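Local coordinates for serine-repeat antigen protein (PDB 3CH3) that is a malaria-parasite antigen whose papain-family domain carries a noncanonical serine in its active site and may hydrolyse peptide bonds, at residues 22-27 / 233-238; 169-174 / 252-257; 197-202 / 223-228. All coordinates share one frame; numbering follows the deposited sequence.

Contact 1. Residues 22-27 / 233-238; sequences LQVEDQ and EGYFKV. With 2HP (dihydrogenphosphate ion), chain C.
V24 and Y235 make the main side-chain contact here, sliding past each other in opposite directions. The methyl CG2 of V24 comes within 3.2 Å of Y235 CE1, a tight approach made obliquely to the phenol ring. CG1 of V24 lies opposite the backbone N (chi1 164°), which leaves CG2 beside that nitrogen and carries it to the ring and also to 3.4 Å from E233 O. CG1 points at the residues just before strand 235-239 and meets G234 CA at 4.0 Å. G234 has a positive phi (101°), and with no side chain it leaves room for CG1. At the far end of the ring the contact becomes polar: water 1 lies in the ring plane at the edge, 2.6 Å from Y235 OH, and donates a longer bond to L22 O (3.3 Å). R223 NH1 also hydrogen-bonds both L22 O and Y235 OH, giving the two oxygens a second shared partner. Further along the loop, Q27 NE2 donates to dihydrogenphosphate O2 (3.1 Å, N-H...O 144°), while its OE1 is held by S225 OG. Q27, just before the helix bearing S33, is placed as the oxyanion-hole glutamine of papain-like proteases is, and probably corresponds to it.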
loop_
_atom_site.group_PDB
_atom_site.type_symbol
_atom_site.label_atom_id
_atom_site.label_comp_id
_atom_site.label_asym_id
_atom_site.label_seq_id
_atom_site.Cartn_x
_atom_site.Cartn_y
_atom_site.Cartn_z
ATOM N N LEU A 22 -1.143 -12.740 -0.138
ATOM C CA LEU A 22 -0.994 -11.738 -1.176
ATOM C C LEU A 22 0.501 -11.521 -1.418
ATOM O O LEU A 22 1.153 -10.800 -0.642
ATOM C CB LEU A 22 -1.657 -10.422 -0.723
ATOM C CG LEU A 22 -3.172 -10.414 -0.475
ATOM C CD1 LEU A 22 -3.616 -9.147 0.278
ATOM C CD2 LEU A 22 -3.914 -10.564 -1.815
ATOM N N GLN A 23 1.039 -12.140 -2.467
ATOM C CA GLN A 23 2.485 -12.166 -2.700
ATOM C C GLN A 23 2.983 -10.767 -3.108
ATOM O O GLN A 23 2.243 -9.997 -3.713
ATOM C CB GLN A 23 2.843 -13.187 -3.783
ATOM N N VAL A 24 4.236 -10.465 -2.783
ATOM C CA VAL A 24 4.840 -9.176 -3.157
ATOM C C VAL A 24 4.921 -9.086 -4.698
ATOM O O VAL A 24 5.141 -10.100 -5.390
ATOM C CB VAL A 24 6.236 -8.999 -2.475
ATOM C CG1 VAL A 24 7.031 -7.883 -3.129
ATOM C CG2 VAL A 24 6.060 -8.736 -0.953
ATOM N N GLU A 25 4.730 -7.887 -5.239
ATOM C CA GLU A 25 4.815 -7.701 -6.684
ATOM C C GLU A 25 5.926 -6.733 -7.080
ATOM O O GLU A 25 6.536 -6.110 -6.227
ATOM C CB GLU A 25 3.465 -7.227 -7.230
ATOM C CG GLU A 25 2.362 -8.210 -6.910
ATOM C CD GLU A 25 1.021 -7.857 -7.527
ATOM O OE1 GLU A 25 0.976 -7.437 -8.708
ATOM O OE2 GLU A 25 0.003 -8.009 -6.827
ATOM N N ASP A 26 6.208 -6.643 -8.382
ATOM C CA ASP A 26 7.233 -5.708 -8.865
ATOM C C ASP A 26 6.630 -4.830 -9.931
ATOM O O ASP A 26 6.211 -5.316 -10.996
ATOM C CB ASP A 26 8.478 -6.480 -9.380
ATOM C CG ASP A 26 9.678 -5.564 -9.735
ATOM O OD1 ASP A 26 9.544 -4.320 -9.734
ATOM O OD2 ASP A 26 10.783 -6.098 -10.029
ATOM N N GLN A 27 6.599 -3.531 -9.659
ATOM C CA GLN A 27 6.119 -2.560 -10.619
ATOM C C GLN A 27 7.029 -2.431 -11.875
ATOM O O GLN A 27 6.624 -1.819 -12.859
ATOM C CB GLN A 27 5.946 -1.202 -9.949
ATOM C CG GLN A 27 7.273 -0.519 -9.586
ATOM C CD GLN A 27 7.056 0.695 -8.739
ATOM O OE1 GLN A 27 6.837 0.595 -7.524
ATOM N NE2 GLN A 27 7.140 1.866 -9.362
ATOM N N GLU A 233 12.304 -9.792 1.741
ATOM C CA GLU A 233 11.270 -10.452 0.950
ATOM C C GLU A 233 10.232 -9.450 0.426
ATOM O O GLU A 233 9.062 -9.780 0.268
ATOM C CB GLU A 233 10.600 -11.579 1.732
ATOM C CG GLU A 233 11.620 -12.597 2.278
ATOM C CD GLU A 233 11.006 -13.685 3.136
ATOM O OE1 GLU A 233 10.200 -13.376 4.047
ATOM O OE2 GLU A 233 11.361 -14.857 2.921
ATOM N N GLY A 234 10.692 -8.231 0.180
ATOM C CA GLY A 234 9.854 -7.188 -0.419
ATOM C C GLY A 234 9.321 -6.182 0.581
ATOM O O GLY A 234 8.666 -5.197 0.194
ATOM N N TYR A 235 9.566 -6.457 1.858
ATOM C CA TYR A 235 9.141 -5.583 2.964
ATOM C C TYR A 235 10.335 -4.970 3.693
ATOM O O TYR A 235 11.482 -5.383 3.509
ATOM C CB TYR A 235 8.326 -6.407 3.992
ATOM C CG TYR A 235 7.077 -7.070 3.451
ATOM C CD1 TYR A 235 7.151 -8.315 2.774
ATOM C CD2 TYR A 235 5.834 -6.483 3.628
ATOM C CE1 TYR A 235 6.002 -8.934 2.263
ATOM C CE2 TYR A 235 4.656 -7.113 3.126
ATOM C CZ TYR A 235 4.757 -8.309 2.451
ATOM O OH TYR A 235 3.609 -8.896 1.978
ATOM N N PHE A 236 10.055 -4.001 4.563
ATOM C CA PHE A 236 11.090 -3.544 5.485
ATOM C C PHE A 236 10.450 -3.041 6.774
ATOM O O PHE A 236 9.240 -2.798 6.813
ATOM C CB PHE A 236 11.976 -2.452 4.821
ATOM C CG PHE A 236 11.253 -1.179 4.468
ATOM C CD1 PHE A 236 11.424 -0.015 5.260
ATOM C CD2 PHE A 236 10.493 -1.094 3.300
ATOM C CE1 PHE A 236 10.782 1.195 4.917
ATOM C CE2 PHE A 236 9.830 0.153 2.938
ATOM C CZ PHE A 236 9.993 1.271 3.749
ATOM N N LYS A 237 11.267 -2.846 7.807
ATOM C CA LYS A 237 10.796 -2.258 9.080
ATOM C C LYS A 237 11.448 -0.907 9.188
ATOM O O LYS A 237 12.641 -0.759 8.828
ATOM C CB LYS A 237 11.198 -3.106 10.281
ATOM C CG LYS A 237 10.458 -4.467 10.347
ATOM C CD LYS A 237 10.873 -5.259 11.621
ATOM C CE LYS A 237 9.965 -6.486 11.744
ATOM N NZ LYS A 237 10.720 -7.756 11.987
ATOM N N VAL A 238 10.692 0.072 9.680
ATOM C CA VAL A 238 11.204 1.420 9.868
ATOM C C VAL A 238 10.714 2.012 11.204
ATOM O O VAL A 238 9.530 1.903 11.535
ATOM C CB VAL A 238 10.833 2.338 8.647
ATOM C CG1 VAL A 238 9.294 2.448 8.402
ATOM C CG2 VAL A 238 11.511 3.761 8.744
HETATM P P 2HP C . 6.988 5.596 -8.755
HETATM O O1 2HP C . 8.265 5.152 -9.491
HETATM O O2 2HP C . 5.876 4.602 -8.735
HETATM O O3 2HP C . 7.561 6.041 -7.150
HETATM O O4 2HP C . 6.349 7.003 -9.647
HETATM O O HOH W 1 3.834 -11.328 1.201
#

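Contact 2. Residues 169-174 / 252-257; sequences VIAYIK and HSVVIF
I170 O takes the shortest backbone bond of this strand pair, from V255 N at 2.8 Å, and V254 CA adds a CA-H...O contact at 3.2 Å. I170 N returns a bond of 3.0 Å to V255 O. The antiparallel ladder then steps through the non-hydrogen-bonded pair A171 and V254 to Y172 and S253, where Y172 N reaches S253 O at 2.9 Å. H252 N also bonds Y172 O, so that two residues, H252 and S253, stand opposite the single Y172, which makes a classic beta bulge. H252 ND1 donates to S253 OG (2.7 Å), which E144 OE1 also holds. On one face, V169 crosses V254 at about a right angle, with CG2 3.6 Å from V254 CG1. On the other, I170 keeps CG1 beside its backbone N (chi1 -60°) and runs on extended (chi2 162°), laying CD1 over one face of the F257 ring, a CH-pi contact 4.0 Å from the centroid. Helix 152-166 covers the V169, V254 and I256 face, through I159 and E162; helices 33-48 and 79-89 pack on the I170 and F257 face. Strand 199-210 flanks strand 169-173, and strand 140-144 flanks strand 253-260.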
loop_
_atom_site.group_PDB
_atom_site.type_symbol
_atom_site.label_atom_id
_atom_site.label_comp_id
_atom_site.label_asym_id
_atom_site.label_seq_id
_atom_site.Cartn_x
_atom_site.Cartn_y
_atom_site.Cartn_z
ATOM N N VAL A 169 -2.775 0.480 5.239
ATOM C CA VAL A 169 -3.054 1.799 4.696
ATOM C C VAL A 169 -2.105 2.038 3.531
ATOM O O VAL A 169 -1.105 1.313 3.376
ATOM C CB VAL A 169 -2.910 2.962 5.723
ATOM C CG1 VAL A 169 -3.884 2.741 6.883
ATOM C CG2 VAL A 169 -1.459 3.100 6.246
ATOM N N ILE A 170 -2.429 3.031 2.709
ATOM C CA ILE A 170 -1.500 3.472 1.680
ATOM C C ILE A 170 -0.649 4.559 2.341
ATOM O O ILE A 170 -1.175 5.400 3.072
ATOM C CB ILE A 170 -2.274 4.057 0.504
ATOM C CG1 ILE A 170 -3.214 2.966 -0.074
ATOM C CG2 ILE A 170 -1.330 4.656 -0.559
ATOM C CD1 ILE A 170 -4.305 3.593 -0.942
ATOM N N ALA A 171 0.658 4.529 2.117
ATOM C CA ALA A 171 1.549 5.576 2.614
ATOM C C ALA A 171 2.413 6.099 1.471
ATOM O O ALA A 171 2.706 5.363 0.528
ATOM C CB ALA A 171 2.457 5.074 3.759
ATOM N N TYR A 172 2.788 7.369 1.568
ATOM C CA TYR A 172 3.673 7.983 0.600
ATOM C C TYR A 172 4.997 8.291 1.283
ATOM O O TYR A 172 5.029 8.841 2.412
ATOM C CB TYR A 172 3.074 9.278 0.032
ATOM C CG TYR A 172 2.478 9.046 -1.315
ATOM C CD1 TYR A 172 1.108 8.921 -1.463
ATOM C CD2 TYR A 172 3.293 8.847 -2.442
ATOM C CE1 TYR A 172 0.544 8.693 -2.760
ATOM C CE2 TYR A 172 2.769 8.627 -3.698
ATOM C CZ TYR A 172 1.406 8.531 -3.858
ATOM O OH TYR A 172 0.890 8.297 -5.109
ATOM N N ILE A 173 6.077 7.931 0.603
ATOM C CA ILE A 173 7.426 8.215 1.054
ATOM C C ILE A 173 8.220 8.828 -0.120
ATOM O O ILE A 173 7.810 8.747 -1.297
ATOM C CB ILE A 173 8.114 6.908 1.553
ATOM C CG1 ILE A 173 8.349 5.953 0.349
ATOM C CG2 ILE A 173 7.296 6.245 2.695
ATOM C CD1 ILE A 173 9.305 4.689 0.709
ATOM N N LYS A 174 9.367 9.409 0.210
ATOM C CA LYS A 174 10.340 9.774 -0.800
ATOM C C LYS A 174 11.212 8.548 -1.071
ATOM O O LYS A 174 11.892 8.028 -0.151
ATOM C CB LYS A 174 11.185 10.965 -0.314
ATOM C CG LYS A 174 11.970 11.555 -1.488
ATOM C CD LYS A 174 11.145 12.629 -2.205
ATOM C CE LYS A 174 12.016 13.355 -3.231
ATOM N NZ LYS A 174 11.226 14.375 -3.972
ATOM N N HIS A 252 5.367 10.361 4.923
ATOM C CA HIS A 252 4.920 11.736 4.584
ATOM C C HIS A 252 3.399 11.844 4.718
ATOM O O HIS A 252 2.877 12.773 5.343
ATOM C CB HIS A 252 5.383 12.126 3.172
ATOM C CG HIS A 252 5.026 13.529 2.759
ATOM N ND1 HIS A 252 3.793 13.853 2.254
ATOM C CD2 HIS A 252 5.755 14.677 2.737
ATOM C CE1 HIS A 252 3.749 15.143 1.963
ATOM N NE2 HIS A 252 4.932 15.668 2.236
ATOM N N SER A 253 2.683 10.878 4.154
ATOM C CA SER A 253 1.249 10.951 4.122
ATOM C C SER A 253 0.713 9.523 4.183
ATOM O O SER A 253 1.383 8.569 3.765
ATOM C CB SER A 253 0.759 11.538 2.794
ATOM O OG SER A 253 1.336 12.794 2.470
ATOM N N VAL A 254 -0.517 9.415 4.643
ATOM C CA VAL A 254 -1.263 8.154 4.613
ATOM C C VAL A 254 -2.626 8.413 3.963
ATOM O O VAL A 254 -3.210 9.494 4.119
ATOM C CB VAL A 254 -1.384 7.587 6.029
ATOM C CG1 VAL A 254 -2.474 6.525 6.127
ATOM C CG2 VAL A 254 -0.033 7.039 6.512
ATOM N N VAL A 255 -3.101 7.440 3.193
ATOM C CA VAL A 255 -4.425 7.501 2.539
ATOM C C VAL A 255 -5.141 6.202 2.860
ATOM O O VAL A 255 -4.545 5.110 2.825
ATOM C CB VAL A 255 -4.333 7.663 0.994
ATOM C CG1 VAL A 255 -5.757 7.560 0.328
ATOM C CG2 VAL A 255 -3.647 9.028 0.612
ATOM N N ILE A 256 -6.419 6.337 3.196
ATOM C CA ILE A 256 -7.278 5.213 3.489
ATOM C C ILE A 256 -8.515 5.318 2.579
ATOM O O ILE A 256 -9.117 6.384 2.463
ATOM C CB ILE A 256 -7.664 5.304 4.986
ATOM C CG1 ILE A 256 -6.403 5.060 5.843
ATOM C CG2 ILE A 256 -8.830 4.406 5.341
ATOM C CD1 ILE A 256 -6.249 6.140 6.946
ATOM N N PHE A 257 -8.900 4.213 1.940
ATOM C CA PHE A 257 -10.124 4.197 1.113
ATOM C C PHE A 257 -11.360 3.915 1.939
ATOM O O PHE A 257 -11.340 3.035 2.795
ATOM C CB PHE A 257 -10.030 3.116 0.030
ATOM C CG PHE A 257 -9.038 3.399 -1.045
ATOM C CD1 PHE A 257 -8.595 2.361 -1.868
ATOM C CD2 PHE A 257 -8.510 4.674 -1.250
ATOM C CE1 PHE A 257 -7.664 2.590 -2.888
ATOM C CE2 PHE A 257 -7.570 4.912 -2.297
ATOM C CZ PHE A 257 -7.147 3.871 -3.109
#

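Contact 3. Residues 197-202 / 223-228; sequences ADHAVN and RNSWGP. With 2HP (dihydrogenphosphate ion), chain C.
A nearly straight hydrogen bond runs from H199 NE2 to N224 OD1, 2.7 Å long with an N-H...O angle of 174°. The acceptor lies in the imidazole plane, although the ring and the amide are turned well away from coplanarity. OD1 takes a second bond, from S225 N at 2.8 Å, so the amide oxygen is gripped by two donors and its rotation is fixed. At the other nitrogen of the ring, H199 ND1 donates to dihydrogenphosphate O3 (2.8 Å), leaving the imidazole held at both ends. The H199 side chain, with CG opposite the backbone N (chi1 -179°), reaches from the anion to the amide. W226 closes this tight part: its CZ2 sits over one face of the imidazole, and its NE1 approaches H199 CE1 to 3.3 Å, the planes meeting obliquely at 37°. N224 ND2 lies over a face of the same indole. The set is consistent with the His-Asn pair of papain-like proteases and its covering tryptophan, and S33, which also bonds the phosphate, is probably the noncanonical active-site serine.

The part beside it is looser. H199 CE1 comes no nearer than 4.4 Å to S225 OG, which bonds Q27 OE1. Water 2 donates to S225 OG at 2.8 Å, but its leg to A200 O is implausibly short, so a bridge between the segments is doubtful. Beyond it, regular sheet pairing resumes: R223 N bonds N202 O at 2.8 Å, and N202 N returns a bond to R223 O. The pair thus ends the antiparallel ladder of strands 199-210 and 216-223. Y40 of helix 33-48 packs on N202 and R223, A37 of that helix touches A200, and strand 169-173 lies along V201.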
loop_
_atom_site.group_PDB
_atom_site.type_symbol
_atom_site.label_atom_id
_atom_site.label_comp_id
_atom_site.label_asym_id
_atom_site.label_seq_id
_atom_site.Cartn_x
_atom_site.Cartn_y
_atom_site.Cartn_z
ATOM N N ALA A 197 6.995 13.775 -1.154
ATOM C CA ALA A 197 7.093 12.317 -1.350
ATOM C C ALA A 197 6.865 12.039 -2.852
ATOM O O ALA A 197 6.434 12.928 -3.623
ATOM C CB ALA A 197 6.066 11.592 -0.468
ATOM N N ASP A 198 7.161 10.822 -3.274
ATOM C CA ASP A 198 7.086 10.472 -4.693
ATOM C C ASP A 198 6.760 8.992 -4.975
ATOM O O ASP A 198 6.691 8.579 -6.155
ATOM C CB ASP A 198 8.379 10.918 -5.426
ATOM C CG ASP A 198 9.632 10.169 -4.952
ATOM O OD1 ASP A 198 9.509 9.185 -4.192
ATOM O OD2 ASP A 198 10.729 10.574 -5.363
ATOM N N HIS A 199 6.566 8.195 -3.925
ATOM C CA HIS A 199 6.471 6.720 -4.096
ATOM C C HIS A 199 5.461 6.150 -3.089
ATOM O O HIS A 199 5.569 6.391 -1.873
ATOM C CB HIS A 199 7.842 6.098 -3.858
ATOM C CG HIS A 199 7.861 4.611 -4.021
ATOM N ND1 HIS A 199 7.668 3.990 -5.243
ATOM C CD2 HIS A 199 8.036 3.628 -3.116
ATOM C CE1 HIS A 199 7.731 2.680 -5.072
ATOM N NE2 HIS A 199 7.968 2.433 -3.792
ATOM N N ALA A 200 4.504 5.381 -3.591
ATOM C CA ALA A 200 3.455 4.786 -2.748
ATOM C C ALA A 200 3.891 3.408 -2.257
ATOM O O ALA A 200 4.429 2.591 -3.025
ATOM C CB ALA A 200 2.106 4.700 -3.519
ATOM N N VAL A 201 3.657 3.177 -0.980
ATOM C CA VAL A 201 3.936 1.896 -0.322
ATOM C C VAL A 201 2.702 1.568 0.530
ATOM O O VAL A 201 1.728 2.316 0.507
ATOM C CB VAL A 201 5.225 1.977 0.553
ATOM C CG1 VAL A 201 6.460 2.216 -0.388
ATOM C CG2 VAL A 201 5.099 3.034 1.745
ATOM N N ASN A 202 2.737 0.479 1.284
ATOM C CA ASN A 202 1.646 0.218 2.233
ATOM C C ASN A 202 2.251 -0.013 3.614
ATOM O O ASN A 202 3.257 -0.717 3.722
ATOM C CB ASN A 202 0.876 -1.047 1.828
ATOM C CG ASN A 202 0.122 -0.841 0.524
ATOM O OD1 ASN A 202 -0.960 -0.210 0.469
ATOM N ND2 ASN A 202 0.706 -1.325 -0.526
ATOM N N ARG A 223 5.270 -2.558 3.117
ATOM C CA ARG A 223 5.315 -3.392 1.923
ATOM C C ARG A 223 5.693 -2.499 0.770
ATOM O O ARG A 223 5.088 -1.455 0.600
ATOM C CB ARG A 223 3.924 -3.954 1.633
ATOM C CG ARG A 223 3.812 -4.740 0.315
ATOM C CD ARG A 223 2.421 -5.348 0.215
ATOM N NE ARG A 223 2.055 -5.874 -1.120
ATOM C CZ ARG A 223 1.972 -7.167 -1.431
ATOM N NH1 ARG A 223 2.292 -8.103 -0.539
ATOM N NH2 ARG A 223 1.562 -7.534 -2.654
ATOM N N ASN A 224 6.651 -2.933 -0.039
ATOM C CA ASN A 224 6.979 -2.174 -1.236
ATOM C C ASN A 224 6.599 -3.019 -2.479
ATOM O O ASN A 224 6.289 -4.235 -2.364
ATOM C CB ASN A 224 8.506 -1.877 -1.207
ATOM C CG ASN A 224 8.902 -0.617 -1.986
ATOM O OD1 ASN A 224 8.136 -0.107 -2.802
ATOM N ND2 ASN A 224 10.164 -0.165 -1.783
ATOM N N SER A 225 6.693 -2.403 -3.658
ATOM C CA SER A 225 6.369 -3.076 -4.946
ATOM C C SER A 225 7.595 -3.098 -5.866
ATOM O O SER A 225 7.496 -2.777 -7.073
ATOM C CB SER A 225 5.176 -2.374 -5.632
ATOM O OG SER A 225 5.420 -0.973 -5.763
ATOM N N TRP A 226 8.735 -3.460 -5.278
ATOM C CA TRP A 226 10.016 -3.605 -5.994
ATOM C C TRP A 226 10.447 -5.071 -6.049
ATOM O O TRP A 226 11.645 -5.402 -6.262
ATOM C CB TRP A 226 11.115 -2.711 -5.378
ATOM C CG TRP A 226 10.917 -1.259 -5.570
ATOM C CD1 TRP A 226 10.023 -0.624 -6.421
ATOM C CD2 TRP A 226 11.616 -0.240 -4.882
ATOM N NE1 TRP A 226 10.126 0.755 -6.271
ATOM C CE2 TRP A 226 11.105 1.013 -5.337
ATOM C CE3 TRP A 226 12.659 -0.259 -3.935
ATOM C CZ2 TRP A 226 11.577 2.230 -4.845
ATOM C CZ3 TRP A 226 13.115 0.958 -3.424
ATOM C CH2 TRP A 226 12.581 2.179 -3.883
ATOM N N GLY A 227 9.464 -5.969 -5.952
ATOM C CA GLY A 227 9.762 -7.412 -6.022
ATOM C C GLY A 227 10.203 -7.980 -4.681
ATOM O O GLY A 227 10.561 -7.214 -3.730
ATOM N N PRO A 228 10.186 -9.325 -4.583
ATOM C CA PRO A 228 10.489 -9.982 -3.315
ATOM C C PRO A 228 11.983 -10.099 -3.048
ATOM O O PRO A 228 12.379 -10.566 -1.972
ATOM C CB PRO A 228 9.882 -11.379 -3.505
ATOM C CG PRO A 228 10.118 -11.674 -4.986
ATOM C CD PRO A 228 9.868 -10.307 -5.658
HETATM P P 2HP C . 6.988 5.596 -8.755
HETATM O O1 2HP C . 8.265 5.152 -9.491
HETATM O O2 2HP C . 5.876 4.602 -8.735
HETATM O O3 2HP C . 7.561 6.041 -7.150
HETATM O O4 2HP C . 6.349 7.003 -9.647
HETATM O O HOH W 2 4.581 0.071 -3.289
#

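From the N terminus, the loop 22-27 leads into helix 33-48, and contact 1 closes the chain back on it only at 233-238, some 200 residues later. Strand 169-173 starts inside that loop, but its partner 252-257 lies beyond the end of it, so contacts 1 and 2 cross. Contact 3, a short closure over strands 199-210 and 216-223, nests inside both. Contacts 2 and 3 share one sheet, joined where A171 O meets V201 N. Contacts 1 and 3 both touch the phosphate, through Q27 and H199. Contact 1, with contact 3 beside it, fastens the loop preceding the helix of S33 to the beta-sheet part of the papain fold, while contact 2 ties strands 169-173 and 253-260 within the sheet.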